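Local coordinates for protein beta-galactoside alpha-2,6-sialyltransferase (Photobacterium sp., PDB 2Z4T) that probably transfers sialic acid from its CMP donor to the galactose of acceptors such as lactose in alpha-2,6 linkage, using a GT-B fold, at residues N174-A178 with D179-E183; V210-L213 with K214-S218; Y230-G233 with S234-Y237; D258-E261 with D262-G266. All blocks are in the same frame, centred on the assembly; numbering follows the deposited sequence.

Contact 1 (N174-A178 with D179-E183); sequences NHTPA and DLVQE. With GLC (alpha-D-glucopyranose), chain B.
Pro-177 meets Leu-180 and Val-181 where helix 178-190 begins, a helix N-terminus with the proline at the N-cap position. Its carbonyl O takes the N-H of Val-181 (N to O 3.3 Å, N-H...O angle 163°), with the donor in the carbonyl plane, and a weak, bent bond from Leu-180 N at 3.0 Å. One residue on, Ala-178 O receives Gln-182 N at 2.9 Å in a nearly straight bond. Proline is tolerated here because an N-cap residue need not donate its own N-H to the helix, and its ring probably stiffens the entry; CD packs on CB of Leu-180 (3.7 Å). Thr-176 adds a methyl: its CG2 stands anti to the backbone N, which brings it across Val-181 CG2 (3.7 Å) and near Leu-180 CD1, while its hydroxyl OG1, on the other branch, bonds to Asn-208 O. Asp-179 lays OD1 beside the proline ring. Further out, Leu-180 rests on Tyr-148, Ala-150 and Val-121, so the first turn is pressed against strands 146-151 and 103-122. His-175 NE2 bonds to His-204 ND1, and Asn-174 reaches the glycan pocket, where its ND2 makes a weak hydrogen bond of 3.5 Å to O1 of the glucose.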
loop_
_atom_site.group_PDB
_atom_site.type_symbol
_atom_site.label_atom_id
_atom_site.label_comp_id
_atom_site.label_asym_id
_atom_site.label_seq_id
_atom_site.Cartn_x
_atom_site.Cartn_y
_atom_site.Cartn_z
ATOM N N ASN A 174 -10.946 -10.111 7.485
ATOM C CA ASN A 174 -9.960 -9.044 7.278
ATOM C C ASN A 174 -8.522 -9.475 7.129
ATOM O O ASN A 174 -7.620 -8.624 7.107
ATOM C CB ASN A 174 -10.048 -8.034 8.412
ATOM C CG ASN A 174 -11.383 -7.350 8.449
ATOM O OD1 ASN A 174 -12.001 -7.118 7.402
ATOM N ND2 ASN A 174 -11.842 -7.015 9.642
ATOM N N HIS A 175 -8.307 -10.786 7.043
ATOM C CA HIS A 175 -6.965 -11.326 6.998
ATOM C C HIS A 175 -6.724 -12.267 5.802
ATOM O O HIS A 175 -7.662 -12.747 5.144
ATOM C CB HIS A 175 -6.624 -12.003 8.338
ATOM C CG HIS A 175 -6.762 -11.095 9.527
ATOM N ND1 HIS A 175 -7.497 -11.429 10.645
ATOM C CD2 HIS A 175 -6.279 -9.848 9.761
ATOM C CE1 HIS A 175 -7.461 -10.436 11.515
ATOM N NE2 HIS A 175 -6.724 -9.465 11.005
ATOM N N THR A 176 -5.443 -12.482 5.525
ATOM C CA THR A 176 -4.955 -13.512 4.614
ATOM C C THR A 176 -5.898 -14.712 4.582
ATOM O O THR A 176 -6.123 -15.356 5.605
ATOM C CB THR A 176 -3.538 -13.971 5.060
ATOM O OG1 THR A 176 -2.682 -12.820 5.134
ATOM C CG2 THR A 176 -2.943 -15.007 4.110
ATOM N N PRO A 177 -6.482 -14.988 3.410
ATOM C CA PRO A 177 -7.346 -16.139 3.265
ATOM C C PRO A 177 -6.583 -17.421 2.977
ATOM O O PRO A 177 -5.484 -17.379 2.423
ATOM C CB PRO A 177 -8.218 -15.763 2.071
ATOM C CG PRO A 177 -7.346 -14.851 1.232
ATOM C CD PRO A 177 -6.389 -14.181 2.173
ATOM N N ALA A 178 -7.186 -18.555 3.336
ATOM C CA ALA A 178 -6.603 -19.870 3.076
ATOM C C ALA A 178 -6.215 -20.027 1.614
ATOM O O ALA A 178 -5.164 -20.593 1.308
ATOM C CB ALA A 178 -7.575 -21.006 3.504
ATOM N N ASP A 179 -7.054 -19.538 0.704
ATOM C CA ASP A 179 -6.761 -19.743 -0.711
ATOM C C ASP A 179 -5.532 -18.950 -1.173
ATOM O O ASP A 179 -4.857 -19.359 -2.098
ATOM C CB ASP A 179 -8.002 -19.583 -1.634
ATOM C CG ASP A 179 -8.546 -18.146 -1.689
ATOM O OD1 ASP A 179 -8.494 -17.406 -0.684
ATOM O OD2 ASP A 179 -9.050 -17.754 -2.762
ATOM N N LEU A 180 -5.209 -17.856 -0.503
ATOM C CA LEU A 180 -3.969 -17.126 -0.801
ATOM C C LEU A 180 -2.773 -17.957 -0.354
ATOM O O LEU A 180 -1.781 -18.077 -1.084
ATOM C CB LEU A 180 -3.940 -15.789 -0.065
ATOM C CG LEU A 180 -3.137 -14.601 -0.586
ATOM C CD1 LEU A 180 -2.913 -13.581 0.533
ATOM C CD2 LEU A 180 -1.845 -14.956 -1.257
ATOM N N VAL A 181 -2.876 -18.520 0.851
ATOM C CA VAL A 181 -1.812 -19.361 1.408
ATOM C C VAL A 181 -1.564 -20.553 0.473
ATOM O O VAL A 181 -0.416 -20.784 0.060
ATOM C CB VAL A 181 -2.107 -19.826 2.863
ATOM C CG1 VAL A 181 -1.093 -20.875 3.316
ATOM C CG2 VAL A 181 -2.116 -18.646 3.828
ATOM N N GLN A 182 -2.633 -21.275 0.111
ATOM C CA GLN A 182 -2.552 -22.407 -0.822
ATOM C C GLN A 182 -1.866 -22.025 -2.136
ATOM O O GLN A 182 -1.035 -22.763 -2.667
ATOM C CB GLN A 182 -3.955 -22.952 -1.105
ATOM C CG GLN A 182 -4.577 -23.690 0.072
ATOM C CD GLN A 182 -6.099 -23.722 0.038
ATOM O OE1 GLN A 182 -6.735 -23.940 1.068
ATOM N NE2 GLN A 182 -6.689 -23.498 -1.139
ATOM N N GLU A 183 -2.234 -20.863 -2.673
ATOM C CA GLU A 183 -1.621 -20.440 -3.925
ATOM C C GLU A 183 -0.117 -20.195 -3.761
ATOM O O GLU A 183 0.676 -20.563 -4.638
ATOM C CB GLU A 183 -2.327 -19.229 -4.526
ATOM C CG GLU A 183 -1.893 -18.916 -5.960
ATOM C CD GLU A 183 -1.973 -20.154 -6.895
ATOM O OE1 GLU A 183 -3.046 -20.820 -6.922
ATOM O OE2 GLU A 183 -0.953 -20.449 -7.585
HETATM C C1 GLC B . -15.367 -4.235 8.923
HETATM C C2 GLC B . -14.422 -3.181 8.339
HETATM C C3 GLC B . -13.069 -3.299 9.038
HETATM C C4 GLC B . -13.189 -3.262 10.574
HETATM C C5 GLC B . -14.279 -4.269 11.034
HETATM C C6 GLC B . -14.647 -4.387 12.527
HETATM O O1 GLC B . -14.841 -5.549 8.757
HETATM O O2 GLC B . -14.216 -3.344 6.955
HETATM O O3 GLC B . -12.202 -2.316 8.535
HETATM O O4 GLC B . -11.919 -3.587 11.103
HETATM O O5 GLC B . -15.481 -4.000 10.318
HETATM O O6 GLC B . -13.997 -3.484 13.397
#

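Contact 2 (V210-L213 with K214-S218)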
loop_
_atom_site.group_PDB
_atom_site.type_symbol
_atom_site.label_atom_id
_atom_site.label_comp_id
_atom_site.label_asym_id
_atom_site.label_seq_id
_atom_site.Cartn_x
_atom_site.Cartn_y
_atom_site.Cartn_z
ATOM N N VAL A 210 1.750 -14.864 9.557
ATOM C CA VAL A 210 2.019 -16.141 10.188
ATOM C C VAL A 210 1.544 -17.328 9.352
ATOM O O VAL A 210 2.333 -18.236 9.121
ATOM C CB VAL A 210 1.517 -16.237 11.659
ATOM C CG1 VAL A 210 1.546 -17.701 12.142
ATOM C CG2 VAL A 210 2.362 -15.343 12.572
ATOM N N PRO A 211 0.274 -17.332 8.883
ATOM C CA PRO A 211 -0.138 -18.549 8.151
ATOM C C PRO A 211 0.689 -18.774 6.897
ATOM O O PRO A 211 0.849 -19.910 6.475
ATOM C CB PRO A 211 -1.603 -18.288 7.785
ATOM C CG PRO A 211 -2.036 -17.216 8.701
ATOM C CD PRO A 211 -0.827 -16.352 8.957
ATOM N N ILE A 212 1.225 -17.710 6.318
ATOM C CA ILE A 212 2.069 -17.837 5.143
ATOM C C ILE A 212 3.450 -18.354 5.554
ATOM O O ILE A 212 3.974 -19.295 4.953
ATOM C CB ILE A 212 2.243 -16.503 4.412
ATOM C CG1 ILE A 212 0.888 -15.978 3.917
ATOM C CG2 ILE A 212 3.264 -16.661 3.249
ATOM C CD1 ILE A 212 0.893 -14.475 3.563
ATOM N N LEU A 213 4.026 -17.754 6.593
ATOM C CA LEU A 213 5.385 -18.074 6.967
ATOM C C LEU A 213 5.531 -19.488 7.524
ATOM O O LEU A 213 6.590 -20.115 7.378
ATOM C CB LEU A 213 5.965 -17.021 7.902
ATOM C CG LEU A 213 6.248 -15.709 7.161
ATOM C CD1 LEU A 213 6.500 -14.603 8.152
ATOM C CD2 LEU A 213 7.420 -15.851 6.183
ATOM N N LYS A 214 4.471 -20.023 8.114
ATOM C CA LYS A 214 4.616 -21.354 8.633
ATOM C C LYS A 214 4.500 -22.440 7.581
ATOM O O LYS A 214 4.952 -23.540 7.794
ATOM C CB LYS A 214 3.777 -21.589 9.879
ATOM C CG LYS A 214 2.321 -21.677 9.723
ATOM C CD LYS A 214 1.706 -21.843 11.142
ATOM C CE LYS A 214 1.618 -23.316 11.562
ATOM N NZ LYS A 214 0.794 -23.467 12.803
ATOM N N GLU A 215 3.935 -22.112 6.425
ATOM C CA GLU A 215 3.984 -23.005 5.269
ATOM C C GLU A 215 5.337 -22.921 4.599
ATOM O O GLU A 215 6.013 -23.933 4.433
ATOM C CB GLU A 215 2.894 -22.665 4.255
ATOM C CG GLU A 215 1.492 -22.905 4.746
ATOM C CD GLU A 215 1.283 -24.311 5.257
ATOM O OE1 GLU A 215 1.634 -25.273 4.532
ATOM O OE2 GLU A 215 0.776 -24.451 6.396
ATOM N N LEU A 216 5.729 -21.710 4.238
ATOM C CA LEU A 216 7.005 -21.430 3.583
ATOM C C LEU A 216 8.242 -21.878 4.372
ATOM O O LEU A 216 9.274 -22.224 3.784
ATOM C CB LEU A 216 7.110 -19.932 3.273
ATOM C CG LEU A 216 6.175 -19.442 2.169
ATOM C CD1 LEU A 216 6.479 -18.000 1.768
ATOM C CD2 LEU A 216 6.285 -20.373 0.958
ATOM N N ASN A 217 8.139 -21.848 5.698
ATOM C CA ASN A 217 9.232 -22.239 6.568
ATOM C C ASN A 217 9.855 -23.598 6.231
ATOM O O ASN A 217 11.065 -23.764 6.355
ATOM C CB ASN A 217 8.794 -22.231 8.033
ATOM C CG ASN A 217 9.977 -22.282 8.985
ATOM O OD1 ASN A 217 10.795 -21.349 9.034
ATOM N ND2 ASN A 217 10.094 -23.389 9.726
ATOM N N SER A 218 9.040 -24.563 5.815
ATOM C CA SER A 218 9.555 -25.892 5.497
ATOM C C SER A 218 10.121 -26.019 4.072
ATOM O O SER A 218 10.653 -27.079 3.704
ATOM C CB SER A 218 8.487 -26.969 5.766
ATOM O OG SER A 218 7.287 -26.668 5.066
#
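Flat peptide groups, not aromatic rings, carry the bonds between Val-210 and Lys-214 and between Leu-213 and Asn-217. Val-210 O is met by Lys-214 N at 3.0 Å almost in line with its C=O bond, whereas Asn-217 N reaches Leu-213 O (2.9 Å) from 33° off the carbonyl plane. Between them, Ile-212 O holds two N-H groups: Leu-216 N at 3.1 Å, nearly straight at 175°, and Glu-215 N in a weak, bent bond. Pro-211 O has CG of Glu-215 near it, at 3.5 Å. This is the crossover helix 205-216 of a beta-alpha-beta unit, kinked near Pro-211, whose ring nitrogen cannot donate. On the inward side Ile-212 and Leu-216 lie side by side, CG2 against CD1 at 3.8 Å, and branched aliphatics suit this place: Leu-216 continues onto Val-222 and Ile-184, Leu-213 onto Val-224 and Ile-227. Lys-214 places CG between its backbone N and carbonyl carbon (chi1 71°), which folds the chain back over Val-210 O. The chemistry implies an amphipathic helix: apolar branches bind it to the sheet and to neighbouring helices, while the longer polar chains of Lys-214 and Glu-215 lie at its partly exposed margin.

Contact 3 (Y230-G233 with S234-Y237); sequences YDDG and SAEY. With GAL (beta-D-galactopyranose), chain C; GOL (glycerol), chain H.
Glu-236 OE1 is gripped by two backbone N-H groups, that of Asp-232 at 3.1 Å, approaching from above the carboxylate plane, and that of Ala-203 from another loop. The other oxygen, OE2, takes Gly-233 N at 2.8 Å nearly in line with its C-O bond. A glutamate suits this place because its bent chain can return from the first turn of the helix to hold the loop before it. Gly-233 has backbone angles (phi 153°, psi -125°) at which a side chain would strike the preceding carbonyl. Beside it, Tyr-237 OH donates to Asp-231 OD2 at 2.7 Å, ring and carboxylate almost perpendicular, and Gly-233 O lies at the ring edge. Both oxygens have second partners, Arg-294 N and Leu-293 N, which fix the pair. The loop so held presents Asp-232, whose CG stands anti to its backbone N (chi1 -171°): OD2 accepts from O4 of the galactose at 2.5 Å, and OD1 from its O6 at 2.6 Å. A glycerol, probably from the crystallisation liquor, also donates through O1 to OD1 and receives Ala-235 N. This buried link leads from strand 222-230 into helix 234-243, flanked by strand 288-292 and helix 481-488, in the acceptor pocket.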
loop_
_atom_site.group_PDB
_atom_site.type_symbol
_atom_site.label_atom_id
_atom_site.label_comp_id
_atom_site.label_asym_id
_atom_site.label_seq_id
_atom_site.Cartn_x
_atom_site.Cartn_y
_atom_site.Cartn_z
ATOM N N TYR A 230 3.462 -1.672 6.968
ATOM C CA TYR A 230 2.898 -0.346 6.811
ATOM C C TYR A 230 1.799 -0.232 7.837
ATOM O O TYR A 230 0.958 -1.134 7.925
ATOM C CB TYR A 230 2.322 -0.148 5.397
ATOM C CG TYR A 230 3.355 -0.045 4.299
ATOM C CD1 TYR A 230 3.604 -1.118 3.440
ATOM C CD2 TYR A 230 4.094 1.124 4.121
ATOM C CE1 TYR A 230 4.587 -1.042 2.420
ATOM C CE2 TYR A 230 5.067 1.232 3.096
ATOM C CZ TYR A 230 5.304 0.140 2.261
ATOM O OH TYR A 230 6.247 0.255 1.265
ATOM N N ASP A 231 1.817 0.857 8.613
ATOM C CA ASP A 231 0.836 1.106 9.680
ATOM C C ASP A 231 -0.597 1.195 9.172
ATOM O O ASP A 231 -0.870 1.866 8.185
ATOM C CB ASP A 231 1.136 2.418 10.412
ATOM C CG ASP A 231 2.385 2.351 11.260
ATOM O OD1 ASP A 231 2.742 1.229 11.671
ATOM O OD2 ASP A 231 3.010 3.417 11.501
ATOM N N ASP A 232 -1.501 0.534 9.888
ATOM C CA ASP A 232 -2.929 0.707 9.707
ATOM C C ASP A 232 -3.247 2.197 9.742
ATOM O O ASP A 232 -4.001 2.696 8.907
ATOM C CB ASP A 232 -3.658 -0.030 10.828
ATOM C CG ASP A 232 -5.148 -0.084 10.617
ATOM O OD1 ASP A 232 -5.821 0.981 10.698
ATOM O OD2 ASP A 232 -5.639 -1.215 10.387
ATOM N N GLY A 233 -2.638 2.891 10.696
ATOM C CA GLY A 233 -2.716 4.329 10.826
ATOM C C GLY A 233 -2.519 4.677 12.295
ATOM O O GLY A 233 -1.543 4.266 12.921
ATOM N N SER A 234 -3.461 5.412 12.871
ATOM C CA SER A 234 -3.347 5.829 14.254
ATOM C C SER A 234 -3.427 4.623 15.187
ATOM O O SER A 234 -2.878 4.658 16.279
ATOM C CB SER A 234 -4.430 6.870 14.574
ATOM O OG SER A 234 -5.735 6.318 14.503
ATOM N N ALA A 235 -4.070 3.546 14.732
ATOM C CA ALA A 235 -4.253 2.333 15.542
ATOM C C ALA A 235 -2.969 1.847 16.175
ATOM O O ALA A 235 -2.961 1.506 17.363
ATOM C CB ALA A 235 -4.898 1.214 14.738
ATOM N N GLU A 236 -1.868 1.799 15.428
ATOM C CA GLU A 236 -0.657 1.342 16.107
ATOM C C GLU A 236 -0.078 2.324 17.139
ATOM O O GLU A 236 0.541 1.888 18.136
ATOM C CB GLU A 236 0.395 0.648 15.213
ATOM C CG GLU A 236 0.522 1.056 13.816
ATOM C CD GLU A 236 -0.528 0.454 12.912
ATOM O OE1 GLU A 236 -0.422 -0.727 12.535
ATOM O OE2 GLU A 236 -1.447 1.210 12.538
ATOM N N TYR A 237 -0.350 3.619 16.950
ATOM C CA TYR A 237 0.094 4.661 17.884
ATOM C C TYR A 237 -0.675 4.649 19.211
ATOM O O TYR A 237 -0.091 4.928 20.261
ATOM C CB TYR A 237 0.125 6.052 17.190
ATOM C CG TYR A 237 1.089 5.987 16.039
ATOM C CD1 TYR A 237 0.716 5.382 14.832
ATOM C CD2 TYR A 237 2.409 6.428 16.180
ATOM C CE1 TYR A 237 1.615 5.252 13.782
ATOM C CE2 TYR A 237 3.337 6.297 15.125
ATOM C CZ TYR A 237 2.933 5.702 13.943
ATOM O OH TYR A 237 3.826 5.570 12.901
HETATM C C1 GAL C . -11.163 -2.583 11.742
HETATM C C2 GAL C . -10.192 -3.300 12.677
HETATM C C3 GAL C . -9.270 -2.272 13.329
HETATM C C4 GAL C . -8.628 -1.369 12.267
HETATM C C5 GAL C . -9.672 -0.785 11.313
HETATM C C6 GAL C . -9.050 -0.055 10.119
HETATM O O2 GAL C . -10.921 -4.048 13.638
HETATM O O3 GAL C . -8.263 -2.928 14.087
HETATM O O4 GAL C . -7.674 -2.128 11.556
HETATM O O5 GAL C . -10.448 -1.831 10.785
HETATM O O6 GAL C . -8.371 1.125 10.495
HETATM C C1 GOL H . -6.533 3.978 12.115
HETATM O O1 GOL H . -5.446 3.081 12.192
HETATM C C2 GOL H . -7.491 3.654 13.252
HETATM O O2 GOL H . -7.872 2.308 13.125
HETATM C C3 GOL H . -8.723 4.553 13.222
HETATM O O3 GOL H . -9.653 4.090 12.262
#

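Contact 4 (D258-E261 with D262-G266); sequences DYLE and DVING
A last-turn contact of side chains four residues apart, Tyr-259 with Val-263 and Leu-260 with Ile-264, runs along the C-terminal end of helix 249-265, which packs on helices 205-216 and 282-285 away from the annotated sites. The backbone is regular: Asp-262 N meets Asp-258 O at 2.8 Å, and Ile-264 N meets Leu-260 O at 3.0 Å, the latter almost straight. Val-263 sets CG2 over one face of the Tyr-259 ring, 3.9 Å from its centroid and 19° from the normal, a CH-pi contact. With CG anti to the tyrosine's backbone N (chi1 170°), the torsion swings the ring toward the next turn, where the valine methyl meets one face. Its hydroxyl goes further, to Asp-270 O and Asn-273 N, tying the following loop to the helix. Leu-260 and Ile-264 cross on the buried side, CG to CD1 at 4.1 Å, and both rest on Trp-282, a broad surface that their spread methyls can follow. Glu-261 and Asn-265 run side by side, the glutamate salt-bridged through OE1 to Lys-257 and the asparagine weakly bonded to Asn-217. Gly-266 ends the helix in a Schellman motif: a positive phi of 84° suits glycine, and its N bonds to Val-263 O at 3.0 Å. Chemically the helix end is divided: apolar carbons of Leu-260, Val-263 and Ile-264 toward the neighbouring helices, the tyrosine bridging to the following loop, and acidic groups, probably charged, on the other side.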
loop_
_atom_site.group_PDB
_atom_site.type_symbol
_atom_site.label_atom_id
_atom_site.label_comp_id
_atom_site.label_asym_id
_atom_site.label_seq_id
_atom_site.Cartn_x
_atom_site.Cartn_y
_atom_site.Cartn_z
ATOM N N ASP A 258 10.933 -15.179 20.442
ATOM C CA ASP A 258 10.924 -16.638 20.615
ATOM C C ASP A 258 9.527 -17.176 20.343
ATOM O O ASP A 258 9.359 -18.233 19.723
ATOM C CB ASP A 258 11.373 -17.037 22.028
ATOM C CG ASP A 258 12.799 -16.599 22.333
ATOM O OD1 ASP A 258 13.667 -16.674 21.436
ATOM O OD2 ASP A 258 13.056 -16.185 23.478
ATOM N N TYR A 259 8.534 -16.416 20.798
ATOM C CA TYR A 259 7.144 -16.793 20.637
ATOM C C TYR A 259 6.811 -16.859 19.153
ATOM O O TYR A 259 6.320 -17.897 18.670
ATOM C CB TYR A 259 6.214 -15.816 21.363
ATOM C CG TYR A 259 4.772 -16.046 21.015
ATOM C CD1 TYR A 259 4.045 -17.094 21.591
ATOM C CD2 TYR A 259 4.132 -15.231 20.079
ATOM C CE1 TYR A 259 2.703 -17.304 21.238
ATOM C CE2 TYR A 259 2.814 -15.431 19.734
ATOM C CZ TYR A 259 2.103 -16.458 20.307
ATOM O OH TYR A 259 0.791 -16.626 19.936
ATOM N N LEU A 260 7.112 -15.765 18.451
ATOM C CA LEU A 260 6.864 -15.661 17.015
ATOM C C LEU A 260 7.629 -16.748 16.266
ATOM O O LEU A 260 7.060 -17.440 15.415
ATOM C CB LEU A 260 7.213 -14.253 16.479
ATOM C CG LEU A 260 6.885 -13.930 15.018
ATOM C CD1 LEU A 260 5.407 -14.111 14.743
ATOM C CD2 LEU A 260 7.292 -12.520 14.625
ATOM N N GLU A 261 8.908 -16.912 16.603
ATOM C CA GLU A 261 9.724 -17.977 16.033
ATOM C C GLU A 261 9.114 -19.373 16.205
ATOM O O GLU A 261 9.072 -20.145 15.251
ATOM C CB GLU A 261 11.145 -17.958 16.601
ATOM C CG GLU A 261 12.116 -18.762 15.736
ATOM C CD GLU A 261 13.564 -18.541 16.099
ATOM O OE1 GLU A 261 13.836 -18.118 17.252
ATOM O OE2 GLU A 261 14.423 -18.792 15.223
ATOM N N ASP A 262 8.641 -19.674 17.414
ATOM C CA ASP A 262 8.041 -20.967 17.726
ATOM C C ASP A 262 6.715 -21.209 17.024
ATOM O O ASP A 262 6.398 -22.354 16.670
ATOM C CB ASP A 262 7.858 -21.133 19.239
ATOM C CG ASP A 262 9.172 -21.321 19.968
ATOM O OD1 ASP A 262 10.195 -21.644 19.314
ATOM O OD2 ASP A 262 9.182 -21.127 21.199
ATOM N N VAL A 263 5.937 -20.143 16.856
ATOM C CA VAL A 263 4.661 -20.225 16.159
ATOM C C VAL A 263 4.908 -20.571 14.678
ATOM O O VAL A 263 4.323 -21.518 14.150
ATOM C CB VAL A 263 3.835 -18.918 16.337
ATOM C CG1 VAL A 263 2.720 -18.830 15.321
ATOM C CG2 VAL A 263 3.273 -18.815 17.749
ATOM N N ILE A 264 5.802 -19.823 14.034
ATOM C CA ILE A 264 6.192 -20.090 12.642
ATOM C C ILE A 264 6.822 -21.494 12.447
ATOM O O ILE A 264 6.513 -22.187 11.475
ATOM C CB ILE A 264 7.099 -18.966 12.088
ATOM C CG1 ILE A 264 6.296 -17.660 11.951
ATOM C CG2 ILE A 264 7.695 -19.370 10.739
ATOM C CD1 ILE A 264 7.126 -16.377 11.789
ATOM N N ASN A 265 7.684 -21.912 13.376
ATOM C CA ASN A 265 8.229 -23.281 13.380
ATOM C C ASN A 265 7.203 -24.377 13.668
ATOM O O ASN A 265 7.470 -25.548 13.449
ATOM C CB ASN A 265 9.372 -23.412 14.397
ATOM C CG ASN A 265 10.680 -22.878 13.871
ATOM O OD1 ASN A 265 10.944 -22.932 12.673
ATOM N ND2 ASN A 265 11.511 -22.357 14.766
ATOM N N GLY A 266 6.050 -23.993 14.194
ATOM C CA GLY A 266 5.007 -24.943 14.523
ATOM C C GLY A 266 5.195 -25.575 15.882
ATOM O O GLY A 266 4.381 -26.406 16.287
#

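Contact 3 is the buried one and the polar one: the Glu-236 carboxylate, held by backbone N-H groups, steadies the loop that presents Asp-232 to the glycan. Contacts 1, 2 and 4 are only partly buried, and their side chains mostly join helix to helix or helix to sheet. Helix 205-216, which carries contact 2, lies between the helices of the other two: Val-181 of contact 1 packs on Glu-215, while Val-210 packs on Val-263 of contact 4 and Asn-217 bonds weakly to Asn-265. Contacts 1 and 3 both stand where a loop enters a helix, and each meets the bound sugar, by one weak bond from Asn-174 and by two short ones to Asp-232, whereas contacts 2 and 4 lie at C-terminal helix ends.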